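PDB 2YJG: lactate racemase from Thermoanaerobacterium thermosaccharolyticum, which interconverts the D- and L-isomers of lactate with the help of a nickel pincer cofactor derived from nicotinic acid mononucleotide. Local coordinates for residues H133-M141 with L187-C195; L197-K206 with R350-Q361. All blocks are in the same frame, centred on the assembly; numbering follows the deposited sequence.

Overall arrangement
Followed from the N terminus, the chain first reaches residues 133-141, the loop between strand 129-132, at one margin of the mixed sheet, and strand 141-146. Contact 1 closes when the chain, having passed through strands 152-156 and 164-170, returns as residues 187-195 at the start of helix 193-198. That same helix opens contact 2 only two residues later, so the two loops follow in series; the centres of the two contacts are about 17 Å apart. Contact 2 closes a much longer excursion, in which residues 350-361 come back from the C-terminal family region to residues 197-206. Contact 1 therefore ties parts of the N-terminal region together, whereas contact 2 joins that region to the C-terminal one.

Contact 1 of 2, residues H133-M141 with L187-C195; sequences HDSRNSENM and LPGIASVQC
His-133 reaches across to the backbone of residues 189-191 and shows how one imidazole can read a turn with both its edge and a face. Its CB starts toward that segment, and CG, set anti to the backbone N (chi1 176°), brings the ring over Ile-190, whose CA makes a CH-pi contact 3.5 Å from the ring centroid. Further round, CD2 lies 3.4 Å from Gly-189 O and CE1 3.1 Å from Ile-190 O. At the tip, NE2 donates to Ala-191 O at 2.9 Å; the oxygen lies in the ring plane, although the donor stands above the carbonyl plane. ND1 is engaged by Asn-156, so both ring nitrogens have partners.

The receiving chain is a type I turn, Pro-188 to Ala-191, leading into helix 193-198. Ser-192 is the N-cap of that helix: its OG accepts from Cys-195 N at 3.2 Å and is also hydrogen-bonded to Glu-154. Just beyond the cap, Val-193 N donates to Ser-135 O at 3.1 Å, bringing the helix start against the type I turn Asp-134 to Asn-137. Met-141, bent at chi2 (-69°), lays CE 3.5 Å from Ser-192 CA. Arg-136 turns to Phe-107, with NH1 bonded to Phe-107 O and the guanidinium in a cation-pi contact with the phenyl ring.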
ATOM      1  N   HIS A 133      11.179  -1.455   9.701  1.00 18.84           N
ATOM      2  CA  HIS A 133      12.105  -1.352  10.799  1.00 19.58           C
ATOM      3  C   HIS A 133      12.303   0.105  11.112  1.00 21.00           C
ATOM      4  O   HIS A 133      12.469   0.929  10.190  1.00 19.22           O
ATOM      5  CB  HIS A 133      13.470  -1.925  10.410  1.00 21.00           C
ATOM      6  CG  HIS A 133      14.511  -1.776  11.471  1.00 17.25           C
ATOM      7  ND1 HIS A 133      14.394  -2.339  12.724  1.00 19.33           N
ATOM      8  CD2 HIS A 133      15.693  -1.120  11.460  1.00 19.42           C
ATOM      9  CE1 HIS A 133      15.457  -2.018  13.442  1.00 20.84           C
ATOM     10  NE2 HIS A 133      16.259  -1.283  12.692  1.00 18.43           N
ATOM     11  N   ASP A 134      12.344   0.416  12.403  1.00 22.27           N
ATOM     12  CA  ASP A 134      12.706   1.788  12.830  1.00 23.81           C
ATOM     13  C   ASP A 134      13.845   1.656  13.857  1.00 22.54           C
ATOM     14  O   ASP A 134      13.676   1.189  14.999  1.00 21.88           O
ATOM     15  CB  ASP A 134      11.491   2.503  13.394  1.00 24.88           C
ATOM     16  CG  ASP A 134      11.790   3.885  13.901  1.00 29.03           C
ATOM     17  OD1 ASP A 134      12.936   4.428  13.709  1.00 27.50           O
ATOM     18  OD2 ASP A 134      10.824   4.415  14.525  1.00 29.32           O
ATOM     19  N   SER A 135      15.025   1.999  13.365  1.00 22.03           N
ATOM     20  CA  SER A 135      16.256   1.862  14.141  1.00 23.68           C
ATOM     21  C   SER A 135      16.249   2.857  15.314  1.00 24.46           C
ATOM     22  O   SER A 135      17.027   2.696  16.245  1.00 21.95           O
ATOM     23  CB  SER A 135      17.476   2.114  13.285  1.00 22.27           C
ATOM     24  OG  SER A 135      17.537   3.461  12.833  1.00 27.16           O
ATOM     25  N   ARG A 136      15.376   3.863  15.244  1.00 26.02           N
ATOM     26  CA  ARG A 136      15.325   4.896  16.275  1.00 27.86           C
ATOM     27  C   ARG A 136      14.261   4.664  17.363  1.00 30.31           C
ATOM     28  O   ARG A 136      14.184   5.453  18.324  1.00 30.93           O
ATOM     29  CB  ARG A 136      15.161   6.252  15.627  1.00 29.04           C
ATOM     30  CG  ARG A 136      16.358   6.641  14.806  1.00 30.62           C
ATOM     31  CD  ARG A 136      16.175   7.908  14.009  1.00 34.49           C
ATOM     32  NE  ARG A 136      17.358   8.164  13.176  1.00 36.35           N
ATOM     33  CZ  ARG A 136      17.628   7.546  12.029  1.00 36.63           C
ATOM     34  NH1 ARG A 136      16.798   6.643  11.539  1.00 37.17           N
ATOM     35  NH2 ARG A 136      18.744   7.836  11.370  1.00 36.65           N
ATOM     36  N   ASN A 137      13.490   3.580  17.252  1.00 30.46           N
ATOM     37  CA  ASN A 137      12.491   3.219  18.257  1.00 32.29           C
ATOM     38  C   ASN A 137      12.962   2.123  19.192  1.00 32.48           C
ATOM     39  O   ASN A 137      12.795   0.948  18.917  1.00 31.31           O
ATOM     40  CB  ASN A 137      11.147   2.803  17.619  1.00 32.02           C
ATOM     41  CG  ASN A 137      10.021   2.625  18.665  1.00 33.37           C
ATOM     42  OD1 ASN A 137      10.202   2.893  19.851  1.00 34.15           O
ATOM     43  ND2 ASN A 137       8.872   2.136  18.216  1.00 33.09           N
ATOM     44  N   SER A 138      13.496   2.538  20.334  1.00 34.08           N
ATOM     45  CA  SER A 138      14.109   1.634  21.294  1.00 35.65           C
ATOM     46  C   SER A 138      13.164   0.590  21.839  1.00 36.04           C
ATOM     47  O   SER A 138      13.599  -0.505  22.174  1.00 36.10           O
ATOM     48  CB  SER A 138      14.681   2.443  22.452  1.00 36.48           C
ATOM     49  OG  SER A 138      15.184   3.675  21.951  1.00 40.09           O
ATOM     50  N   GLU A 139      11.879   0.928  21.909  1.00 36.38           N
ATOM     51  CA  GLU A 139      10.844   0.047  22.432  1.00 37.24           C
ATOM     52  C   GLU A 139      10.683  -1.193  21.571  1.00 36.81           C
ATOM     53  O   GLU A 139      10.331  -2.284  22.079  1.00 36.89           O
ATOM     54  CB  GLU A 139       9.502   0.795  22.496  1.00 38.02           C
ATOM     55  CG  GLU A 139       8.346   0.055  23.221  1.00 40.80           C
ATOM     56  CD  GLU A 139       6.976   0.724  22.978  1.00 43.35           C
ATOM     57  OE1 GLU A 139       6.938   1.955  22.690  1.00 47.63           O
ATOM     58  OE2 GLU A 139       5.952   0.013  23.046  1.00 45.08           O
ATOM     59  N   ASN A 140      10.928  -1.035  20.268  1.00 35.93           N
ATOM     60  CA  ASN A 140      10.906  -2.188  19.376  1.00 35.54           C
ATOM     61  C   ASN A 140      12.240  -2.923  19.134  1.00 34.39           C
ATOM     62  O   ASN A 140      12.304  -3.839  18.296  1.00 32.55           O
ATOM     63  CB  ASN A 140      10.323  -1.783  18.038  1.00 35.72           C
ATOM     64  CG  ASN A 140       9.853  -2.964  17.265  1.00 39.55           C
ATOM     65  OD1 ASN A 140       9.288  -3.908  17.842  1.00 42.59           O
ATOM     66  ND2 ASN A 140      10.095  -2.950  15.944  1.00 42.33           N
ATOM     67  N   MET A 141      13.279  -2.533  19.874  1.00 33.85           N
ATOM     68  CA  MET A 141      14.609  -3.162  19.829  1.00 33.57           C
ATOM     69  C   MET A 141      14.800  -4.069  21.025  1.00 33.67           C
ATOM     70  O   MET A 141      14.267  -3.764  22.095  1.00 34.88           O
ATOM     71  CB  MET A 141      15.727  -2.104  19.916  1.00 33.32           C
ATOM     72  CG  MET A 141      15.732  -1.034  18.856  1.00 34.63           C
ATOM     73  SD  MET A 141      16.149  -1.702  17.244  1.00 33.04           S
ATOM     74  CE  MET A 141      16.040  -0.255  16.317  1.00 36.97           C
ATOM     75  N   LEU A 187      22.803  -6.634  10.596  1.00 14.87           N
ATOM     76  CA  LEU A 187      23.549  -5.459  11.011  1.00 14.80           C
ATOM     77  C   LEU A 187      24.235  -4.919   9.741  1.00 14.94           C
ATOM     78  O   LEU A 187      25.106  -5.572   9.190  1.00 14.68           O
ATOM     79  CB  LEU A 187      24.571  -5.842  12.084  1.00 14.76           C
ATOM     80  CG  LEU A 187      25.514  -4.780  12.648  1.00 17.30           C
ATOM     81  CD1 LEU A 187      24.761  -3.673  13.364  1.00 20.04           C
ATOM     82  CD2 LEU A 187      26.627  -5.392  13.542  1.00 16.91           C
ATOM     83  N   PRO A 188      23.797  -3.750   9.235  1.00 16.45           N
ATOM     84  CA  PRO A 188      22.916  -2.807   9.888  1.00 15.11           C
ATOM     85  C   PRO A 188      21.393  -2.970   9.749  1.00 15.13           C
ATOM     86  O   PRO A 188      20.641  -2.227  10.402  1.00 15.02           O
ATOM     87  CB  PRO A 188      23.357  -1.490   9.276  1.00 16.23           C
ATOM     88  CG  PRO A 188      23.759  -1.878   7.775  1.00 18.06           C
ATOM     89  CD  PRO A 188      24.171  -3.323   7.864  1.00 17.96           C
ATOM     90  N   GLY A 189      20.917  -3.871   8.902  1.00 14.21           N
ATOM     91  CA  GLY A 189      19.575  -3.766   8.361  1.00 14.26           C
ATOM     92  C   GLY A 189      18.420  -3.626   9.344  1.00 14.78           C
ATOM     93  O   GLY A 189      17.491  -2.817   9.120  1.00 15.73           O
ATOM     94  N   ILE A 190      18.474  -4.370  10.436  1.00 15.88           N
ATOM     95  CA  ILE A 190      17.384  -4.332  11.455  1.00 15.53           C
ATOM     96  C   ILE A 190      17.945  -4.037  12.852  1.00 16.40           C
ATOM     97  O   ILE A 190      17.394  -4.463  13.817  1.00 16.28           O
ATOM     98  CB  ILE A 190      16.515  -5.608  11.449  1.00 15.30           C
ATOM     99  CG1 ILE A 190      17.321  -6.908  11.819  1.00 14.34           C
ATOM    100  CG2 ILE A 190      15.769  -5.712  10.123  1.00 14.15           C
ATOM    101  CD1 ILE A 190      16.393  -8.086  12.213  1.00 16.21           C
ATOM    102  N   ALA A 191      19.054  -3.312  12.917  1.00 16.50           N
ATOM    103  CA  ALA A 191      19.751  -2.982  14.176  1.00 16.96           C
ATOM    104  C   ALA A 191      19.400  -1.604  14.646  1.00 15.91           C
ATOM    105  O   ALA A 191      18.830  -0.786  13.899  1.00 16.35           O
ATOM    106  CB  ALA A 191      21.276  -3.021  13.983  1.00 16.25           C
ATOM    107  N   SER A 192      19.754  -1.337  15.896  1.00 18.72           N
ATOM    108  CA  SER A 192      19.541   0.010  16.491  1.00 18.53           C
ATOM    109  C   SER A 192      20.475   1.030  15.899  1.00 19.63           C
ATOM    110  O   SER A 192      21.591   0.672  15.468  1.00 17.76           O
ATOM    111  CB  SER A 192      19.767  -0.041  18.000  1.00 18.96           C
ATOM    112  OG  SER A 192      21.118  -0.277  18.312  1.00 16.30           O
ATOM    113  N   VAL A 193      20.057   2.306  15.870  1.00 19.30           N
ATOM    114  CA  VAL A 193      20.911   3.348  15.242  1.00 20.24           C
ATOM    115  C   VAL A 193      22.312   3.327  15.916  1.00 20.81           C
ATOM    116  O   VAL A 193      23.315   3.480  15.254  1.00 18.39           O
ATOM    117  CB  VAL A 193      20.312   4.774  15.249  1.00 20.79           C
ATOM    118  CG1 VAL A 193      21.276   5.775  14.624  1.00 23.11           C
ATOM    119  CG2 VAL A 193      18.989   4.836  14.507  1.00 27.06           C
ATOM    120  N   GLN A 194      22.362   3.119  17.224  1.00 21.29           N
ATOM    121  CA  GLN A 194      23.645   3.129  17.948  1.00 21.72           C
ATOM    122  C   GLN A 194      24.528   1.994  17.505  1.00 19.05           C
ATOM    123  O   GLN A 194      25.719   2.174  17.299  1.00 18.44           O
ATOM    124  CB  GLN A 194      23.394   3.061  19.463  1.00 22.41           C
ATOM    125  CG  GLN A 194      24.633   3.221  20.362  1.00 29.37           C
ATOM    126  CD  GLN A 194      24.309   3.405  21.912  1.00 35.42           C
ATOM    127  OE1 GLN A 194      23.203   3.819  22.306  1.00 40.46           O
ATOM    128  NE2 GLN A 194      25.306   3.111  22.763  1.00 40.01           N
ATOM    129  N   CYS A 195      23.957   0.804  17.324  1.00 17.36           N
ATOM    130  CA  CYS A 195      24.739  -0.309  16.866  1.00 17.67           C
ATOM    131  C   CYS A 195      25.242  -0.057  15.456  1.00 16.08           C
ATOM    132  O   CYS A 195      26.361  -0.408  15.129  1.00 16.53           O
ATOM    133  CB  CYS A 195      23.935  -1.603  16.902  1.00 17.42           C
ATOM    134  SG  CYS A 195      23.544  -2.210  18.588  1.00 24.53           S
TER

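Contact 2 of 2, residues L197-K206 with R350-Q361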
ATOM      1  N   LEU A 197      25.882   2.875  13.955  1.00 13.27           N
ATOM      2  CA  LEU A 197      26.962   3.853  13.964  1.00 12.55           C
ATOM      3  C   LEU A 197      28.234   3.201  14.500  1.00 13.62           C
ATOM      4  O   LEU A 197      29.320   3.403  13.933  1.00 15.15           O
ATOM      5  CB  LEU A 197      26.523   5.068  14.808  1.00 12.94           C
ATOM      6  CG  LEU A 197      25.484   5.951  14.189  1.00 13.22           C
ATOM      7  CD1 LEU A 197      24.917   7.058  15.092  1.00 17.16           C
ATOM      8  CD2 LEU A 197      26.026   6.670  12.935  1.00 13.42           C
ATOM      9  N   ALA A 198      28.151   2.380  15.526  1.00 12.98           N
ATOM     10  CA  ALA A 198      29.352   1.718  16.125  1.00 14.20           C
ATOM     11  C   ALA A 198      30.038   0.805  15.113  1.00 12.74           C
ATOM     12  O   ALA A 198      31.256   0.688  15.096  1.00 12.85           O
ATOM     13  CB  ALA A 198      28.998   0.901  17.397  1.00 14.63           C
ATOM     14  N   ASN A 199      29.239   0.205  14.230  1.00 12.89           N
ATOM     15  CA  ASN A 199      29.720  -0.682  13.190  1.00 12.29           C
ATOM     16  C   ASN A 199      30.451   0.126  12.069  1.00 14.03           C
ATOM     17  O   ASN A 199      31.086  -0.464  11.184  1.00 16.21           O
ATOM     18  CB  ASN A 199      28.566  -1.556  12.682  1.00 13.46           C
ATOM     19  CG  ASN A 199      29.017  -2.693  11.777  1.00 14.59           C
ATOM     20  OD1 ASN A 199      28.582  -2.739  10.624  1.00 14.26           O
ATOM     21  ND2 ASN A 199      29.890  -3.577  12.266  1.00 13.20           N
ATOM     22  N   HIS A 200      30.425   1.458  12.133  1.00 13.28           N
ATOM     23  CA  HIS A 200      31.148   2.304  11.182  1.00 10.77           C
ATOM     24  C   HIS A 200      32.278   3.097  11.898  1.00 11.40           C
ATOM     25  O   HIS A 200      32.801   4.091  11.337  1.00 12.15           O
ATOM     26  CB  HIS A 200      30.199   3.284  10.512  1.00 11.74           C
ATOM     27  CG  HIS A 200      29.143   2.652   9.671  1.00 13.08           C
ATOM     28  ND1 HIS A 200      29.165   2.687   8.285  1.00 17.60           N
ATOM     29  CD2 HIS A 200      27.986   2.049  10.008  1.00 11.71           C
ATOM     30  CE1 HIS A 200      28.070   2.116   7.812  1.00 12.62           C
ATOM     31  NE2 HIS A 200      27.354   1.688   8.831  1.00 19.55           N
ATOM     32  N   CYS A 201      32.655   2.668  13.099  1.00 12.14           N
ATOM     33  CA  CYS A 201      33.632   3.407  13.911  1.00 13.55           C
ATOM     34  C   CYS A 201      34.974   3.597  13.225  1.00 12.51           C
ATOM     35  O   CYS A 201      35.393   2.776  12.406  1.00 13.04           O
ATOM     36  CB  CYS A 201      33.839   2.760  15.298  1.00 12.30           C
ATOM     37  SG  CYS A 201      34.707   1.277  15.350  1.00 15.19           S
ATOM     38  N   SER A 202      35.657   4.672  13.588  1.00 13.36           N
ATOM     39  CA  SER A 202      36.955   4.998  12.978  1.00 13.09           C
ATOM     40  C   SER A 202      38.005   3.861  13.080  1.00 13.52           C
ATOM     41  O   SER A 202      38.796   3.670  12.154  1.00 12.35           O
ATOM     42  CB  SER A 202      37.557   6.259  13.532  1.00 13.34           C
ATOM     43  OG  SER A 202      37.911   6.047  14.882  1.00 13.43           O
ATOM     44  N   GLU A 203      37.972   3.110  14.180  1.00 12.29           N
ATOM     45  CA  GLU A 203      38.893   1.995  14.372  1.00 14.18           C
ATOM     46  C   GLU A 203      38.669   0.902  13.341  1.00 12.56           C
ATOM     47  O   GLU A 203      39.624   0.306  12.801  1.00 13.42           O
ATOM     48  CB  GLU A 203      38.697   1.375  15.756  1.00 16.03           C
ATOM     49  CG  GLU A 203      39.781   0.410  16.085  1.00 19.61           C
ATOM     50  CD  GLU A 203      39.817   0.082  17.581  1.00 28.73           C
ATOM     51  OE1 GLU A 203      39.049   0.699  18.366  1.00 28.09           O
ATOM     52  OE2 GLU A 203      40.580  -0.832  17.937  1.00 34.52           O
ATOM     53  N   PHE A 204      37.400   0.629  13.077  1.00 13.19           N
ATOM     54  CA  PHE A 204      37.013  -0.379  12.068  1.00 13.32           C
ATOM     55  C   PHE A 204      37.389   0.118  10.681  1.00 13.29           C
ATOM     56  O   PHE A 204      38.024  -0.576   9.875  1.00 10.89           O
ATOM     57  CB  PHE A 204      35.523  -0.608  12.136  1.00 14.66           C
ATOM     58  CG  PHE A 204      35.094  -1.625  13.194  1.00 15.96           C
ATOM     59  CD1 PHE A 204      35.960  -2.110  14.152  1.00 20.36           C
ATOM     60  CD2 PHE A 204      33.778  -2.057  13.215  1.00 17.47           C
ATOM     61  CE1 PHE A 204      35.559  -3.053  15.063  1.00 25.63           C
ATOM     62  CE2 PHE A 204      33.379  -3.031  14.086  1.00 21.90           C
ATOM     63  CZ  PHE A 204      34.272  -3.535  15.028  1.00 22.94           C
ATOM     64  N   ILE A 205      37.029   1.366  10.396  1.00 11.75           N
ATOM     65  CA  ILE A 205      37.271   1.884   9.027  1.00 12.69           C
ATOM     66  C   ILE A 205      38.786   1.954   8.687  1.00 11.99           C
ATOM     67  O   ILE A 205      39.198   1.823   7.540  1.00 12.12           O
ATOM     68  CB  ILE A 205      36.561   3.207   8.846  1.00 11.49           C
ATOM     69  CG1 ILE A 205      35.045   3.019   8.918  1.00 12.48           C
ATOM     70  CG2 ILE A 205      36.960   3.895   7.520  1.00 10.75           C
ATOM     71  CD1 ILE A 205      34.379   2.274   7.735  1.00 15.08           C
ATOM     72  N   LYS A 206      39.602   2.197   9.686  1.00 12.11           N
ATOM     73  CA  LYS A 206      41.051   2.262   9.517  1.00 14.11           C
ATOM     74  C   LYS A 206      41.705   0.924   9.311  1.00 13.85           C
ATOM     75  O   LYS A 206      42.861   0.837   8.830  1.00 13.63           O
ATOM     76  CB  LYS A 206      41.719   2.983  10.710  1.00 15.26           C
ATOM     77  CG  LYS A 206      43.247   2.996  10.705  1.00 21.48           C
ATOM     78  CD  LYS A 206      43.899   4.191  10.002  1.00 25.96           C
ATOM     79  CE  LYS A 206      45.330   4.488  10.534  1.00 29.60           C
ATOM     80  NZ  LYS A 206      46.025   5.708   9.944  1.00 33.27           N
ATOM     81  N   ARG A 350      34.748   4.206  19.687  1.00 18.10           N
ATOM     82  CA  ARG A 350      33.783   3.265  19.103  1.00 21.44           C
ATOM     83  C   ARG A 350      32.331   3.738  19.289  1.00 23.03           C
ATOM     84  O   ARG A 350      31.486   3.531  18.378  1.00 21.89           O
ATOM     85  CB  ARG A 350      33.890   1.871  19.732  1.00 22.97           C
ATOM     86  CG  ARG A 350      35.167   1.109  19.423  1.00 27.04           C
ATOM     87  CD  ARG A 350      34.982  -0.354  19.835  1.00 34.83           C
ATOM     88  NE  ARG A 350      35.624  -1.277  18.914  1.00 39.88           N
ATOM     89  CZ  ARG A 350      36.886  -1.667  18.997  1.00 45.05           C
ATOM     90  NH1 ARG A 350      37.675  -1.199  19.963  1.00 48.68           N
ATOM     91  NH2 ARG A 350      37.372  -2.526  18.104  1.00 46.13           N
ATOM     92  N   ASP A 351      32.073   4.440  20.419  1.00 19.53           N
ATOM     93  CA  ASP A 351      30.742   4.982  20.697  1.00 21.31           C
ATOM     94  C   ASP A 351      30.516   6.426  20.363  1.00 19.38           C
ATOM     95  O   ASP A 351      29.545   7.033  20.840  1.00 18.63           O
ATOM     96  CB  ASP A 351      30.410   4.770  22.197  1.00 22.79           C
ATOM     97  CG  ASP A 351      31.491   5.333  23.157  1.00 27.36           C
ATOM     98  OD1 ASP A 351      32.715   5.608  22.763  1.00 27.68           O
ATOM     99  OD2 ASP A 351      31.104   5.408  24.370  1.00 31.05           O
ATOM    100  N   GLU A 352      31.402   7.011  19.554  1.00 16.22           N
ATOM    101  CA  GLU A 352      31.380   8.396  19.251  1.00 16.09           C
ATOM    102  C   GLU A 352      31.221   8.626  17.736  1.00 14.77           C
ATOM    103  O   GLU A 352      31.500   9.697  17.210  1.00 12.77           O
ATOM    104  CB  GLU A 352      32.672   9.022  19.738  1.00 15.99           C
ATOM    105  CG  GLU A 352      32.789   8.891  21.254  1.00 17.97           C
ATOM    106  CD  GLU A 352      34.049   9.483  21.851  1.00 19.82           C
ATOM    107  OE1 GLU A 352      35.066   9.658  21.122  1.00 16.68           O
ATOM    108  OE2 GLU A 352      33.987   9.844  23.054  1.00 16.05           O
ATOM    109  N   THR A 353      30.832   7.575  17.051  1.00 13.94           N
ATOM    110  CA  THR A 353      30.728   7.658  15.581  1.00 13.27           C
ATOM    111  C   THR A 353      29.499   8.476  15.192  1.00 13.22           C
ATOM    112  O   THR A 353      28.401   8.208  15.597  1.00 15.18           O
ATOM    113  CB  THR A 353      30.629   6.253  14.976  1.00 12.65           C
ATOM    114  OG1 THR A 353      31.661   5.400  15.509  1.00 12.69           O
ATOM    115  CG2 THR A 353      30.722   6.370  13.459  1.00 13.59           C
ATOM    116  N   LEU A 354      29.686   9.490  14.374  1.00 14.63           N
ATOM    117  CA  LEU A 354      28.602  10.319  13.877  1.00 14.68           C
ATOM    118  C   LEU A 354      28.248  10.052  12.426  1.00 14.99           C
ATOM    119  O   LEU A 354      29.113   9.646  11.585  1.00 13.64           O
ATOM    120  CB  LEU A 354      28.982  11.772  14.047  1.00 14.80           C
ATOM    121  CG  LEU A 354      29.120  12.199  15.525  1.00 17.51           C
ATOM    122  CD1 LEU A 354      29.781  13.511  15.630  1.00 17.27           C
ATOM    123  CD2 LEU A 354      27.707  12.199  16.154  1.00 18.22           C
ATOM    124  N   PRO A 355      26.994  10.309  12.076  1.00 16.62           N
ATOM    125  CA  PRO A 355      26.610  10.081  10.668  1.00 16.14           C
ATOM    126  C   PRO A 355      27.555  10.805   9.688  1.00 14.85           C
ATOM    127  O   PRO A 355      28.022  11.905   9.947  1.00 15.16           O
ATOM    128  CB  PRO A 355      25.163  10.659  10.603  1.00 17.93           C
ATOM    129  CG  PRO A 355      24.662  10.381  12.082  1.00 18.35           C
ATOM    130  CD  PRO A 355      25.854  10.861  12.859  1.00 17.18           C
ATOM    131  N   ASP A 356      27.884  10.104   8.606  1.00 15.69           N
ATOM    132  CA  ASP A 356      28.749  10.553   7.514  1.00 14.56           C
ATOM    133  C   ASP A 356      30.273  10.403   7.807  1.00 14.41           C
ATOM    134  O   ASP A 356      31.070  10.513   6.866  1.00 14.49           O
ATOM    135  CB  ASP A 356      28.512  12.029   7.124  1.00 14.82           C
ATOM    136  CG  ASP A 356      27.159  12.318   6.457  1.00 15.66           C
ATOM    137  OD1 ASP A 356      26.267  11.404   6.304  1.00 16.58           O
ATOM    138  OD2 ASP A 356      27.005  13.529   6.072  1.00 19.62           O
ATOM    139  N   GLN A 357      30.682  10.166   9.060  1.00 12.64           N
ATOM    140  CA  GLN A 357      32.092  10.323   9.388  1.00 12.64           C
ATOM    141  C   GLN A 357      32.976   9.320   8.612  1.00 10.78           C
ATOM    142  O   GLN A 357      34.096   9.642   8.216  1.00 11.89           O
ATOM    143  CB  GLN A 357      32.318  10.244  10.908  1.00 13.01           C
ATOM    144  CG  GLN A 357      32.448   8.922  11.512  1.00 14.60           C
ATOM    145  CD  GLN A 357      33.056   8.986  12.948  1.00 15.29           C
ATOM    146  OE1 GLN A 357      32.646   9.836  13.775  1.00 13.39           O
ATOM    147  NE2 GLN A 357      33.978   8.064  13.247  1.00 11.15           N
ATOM    148  N   TRP A 358      32.462   8.116   8.415  1.00 10.19           N
ATOM    149  CA  TRP A 358      33.232   7.053   7.795  1.00 11.64           C
ATOM    150  C   TRP A 358      33.551   7.374   6.304  1.00 11.66           C
ATOM    151  O   TRP A 358      34.579   6.974   5.763  1.00 10.82           O
ATOM    152  CB  TRP A 358      32.499   5.735   7.960  1.00 11.15           C
ATOM    153  CG  TRP A 358      31.087   5.727   7.476  1.00 11.37           C
ATOM    154  CD1 TRP A 358      30.653   5.412   6.239  1.00 12.85           C
ATOM    155  CD2 TRP A 358      29.931   6.068   8.239  1.00 13.03           C
ATOM    156  NE1 TRP A 358      29.282   5.530   6.159  1.00 13.36           N
ATOM    157  CE2 TRP A 358      28.820   5.937   7.391  1.00 12.72           C
ATOM    158  CE3 TRP A 358      29.736   6.498   9.539  1.00 12.02           C
ATOM    159  CZ2 TRP A 358      27.506   6.206   7.819  1.00 16.47           C
ATOM    160  CZ3 TRP A 358      28.460   6.697   9.983  1.00 13.29           C
ATOM    161  CH2 TRP A 358      27.346   6.548   9.134  1.00 16.55           C
ATOM    162  N   GLU A 359      32.598   8.034   5.650  1.00 12.76           N
ATOM    163  CA  GLU A 359      32.730   8.421   4.223  1.00 13.81           C
ATOM    164  C   GLU A 359      33.797   9.479   4.143  1.00 11.98           C
ATOM    165  O   GLU A 359      34.641   9.503   3.199  1.00 12.65           O
ATOM    166  CB  GLU A 359      31.396   8.983   3.698  1.00 13.72           C
ATOM    167  CG  GLU A 359      31.078   8.811   2.217  1.00 15.46           C
ATOM    168  CD  GLU A 359      30.791   7.383   1.811  1.00 16.33           C
ATOM    169  OE1 GLU A 359      30.779   6.502   2.714  1.00 12.20           O
ATOM    170  OE2 GLU A 359      30.540   7.107   0.577  1.00 15.98           O
ATOM    171  N   ALA A 360      33.797  10.435   5.089  1.00 11.42           N
ATOM    172  CA  ALA A 360      34.864  11.423   5.147  1.00 10.58           C
ATOM    173  C   ALA A 360      36.244  10.804   5.449  1.00 11.48           C
ATOM    174  O   ALA A 360      37.278  11.242   4.912  1.00  9.80           O
ATOM    175  CB  ALA A 360      34.574  12.612   6.186  1.00 10.52           C
ATOM    176  N   GLN A 361      36.259   9.811   6.338  1.00 10.63           N
ATOM    177  CA  GLN A 361      37.489   9.179   6.732  1.00  9.38           C
ATOM    178  C   GLN A 361      38.119   8.514   5.499  1.00  9.94           C
ATOM    179  O   GLN A 361      39.329   8.647   5.208  1.00  9.53           O
ATOM    180  CB  GLN A 361      37.171   8.133   7.801  1.00  9.79           C
ATOM    181  CG  GLN A 361      38.429   7.502   8.389  1.00 11.57           C
ATOM    182  CD  GLN A 361      38.148   6.483   9.479  1.00 14.05           C
ATOM    183  OE1 GLN A 361      37.028   6.400  10.004  1.00 12.01           O
ATOM    184  NE2 GLN A 361      39.179   5.710   9.835  1.00 10.88           N
TER
HETATM  185  O   HOH W   1      34.390   6.294  11.033  1.00 10.67           O
HETATM  186  O   HOH W   2      34.187   6.296  15.591  1.00 12.89           O
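His-200 lies against the indole of Trp-358 in an oblique aromatic pair, with ring centroids 4.1 Å apart and planes at 37°. The type I turn that carries it, Ala-198 to Cys-201, packs together with helix 202-206 against helix 357-361 and the loop before it, joining the two family regions of the racemase; the short axes of the two helices run 36° apart. His-200 is probably a protein ligand of the cofactor nickel, which this apoprotein lacks, so the C-terminal region probably helps to shape its surroundings. Leu-197 CD2 comes to the indole edge at Trp-358 CZ3, and Ile-205 CG1 packs on Trp-358 CB. The indole's position follows from its CG lying between the backbone N and the carbonyl carbon (chi1 54°). Phe-176 meets both aromatic rings, and Tyr-294 of helix 293-305 also touches the tryptophan.

Next to these rings lies a set of polar contacts. Gln-361, its chain fully extended, sends NE2 to Ser-202 O at 3.1 Å; the bond is almost straight and uses a lone pair in the carbonyl plane, although that oxygen already accepts from Lys-206 N. One water links His-200 O, Gln-357 NE2 and Gln-361 OE1. A second joins Ser-202 N to Thr-353 OG1, with a weak bond from Gln-357 NE2. Gln-357 is itself placed by Leu-354 N, which donates to its OE1 at 3.0 Å.

Cys-201 caps helix 202-206, its SG accepting from Phe-204 N at 3.6 Å. At the exposed margin Arg-350 bends at chi3 toward Glu-203. Their salt bridge is one of charge alone: Glu-203 OE1 lies over a face of the guanidinium, 2.8 Å from Arg-350 NH1, with no N-H aimed at it.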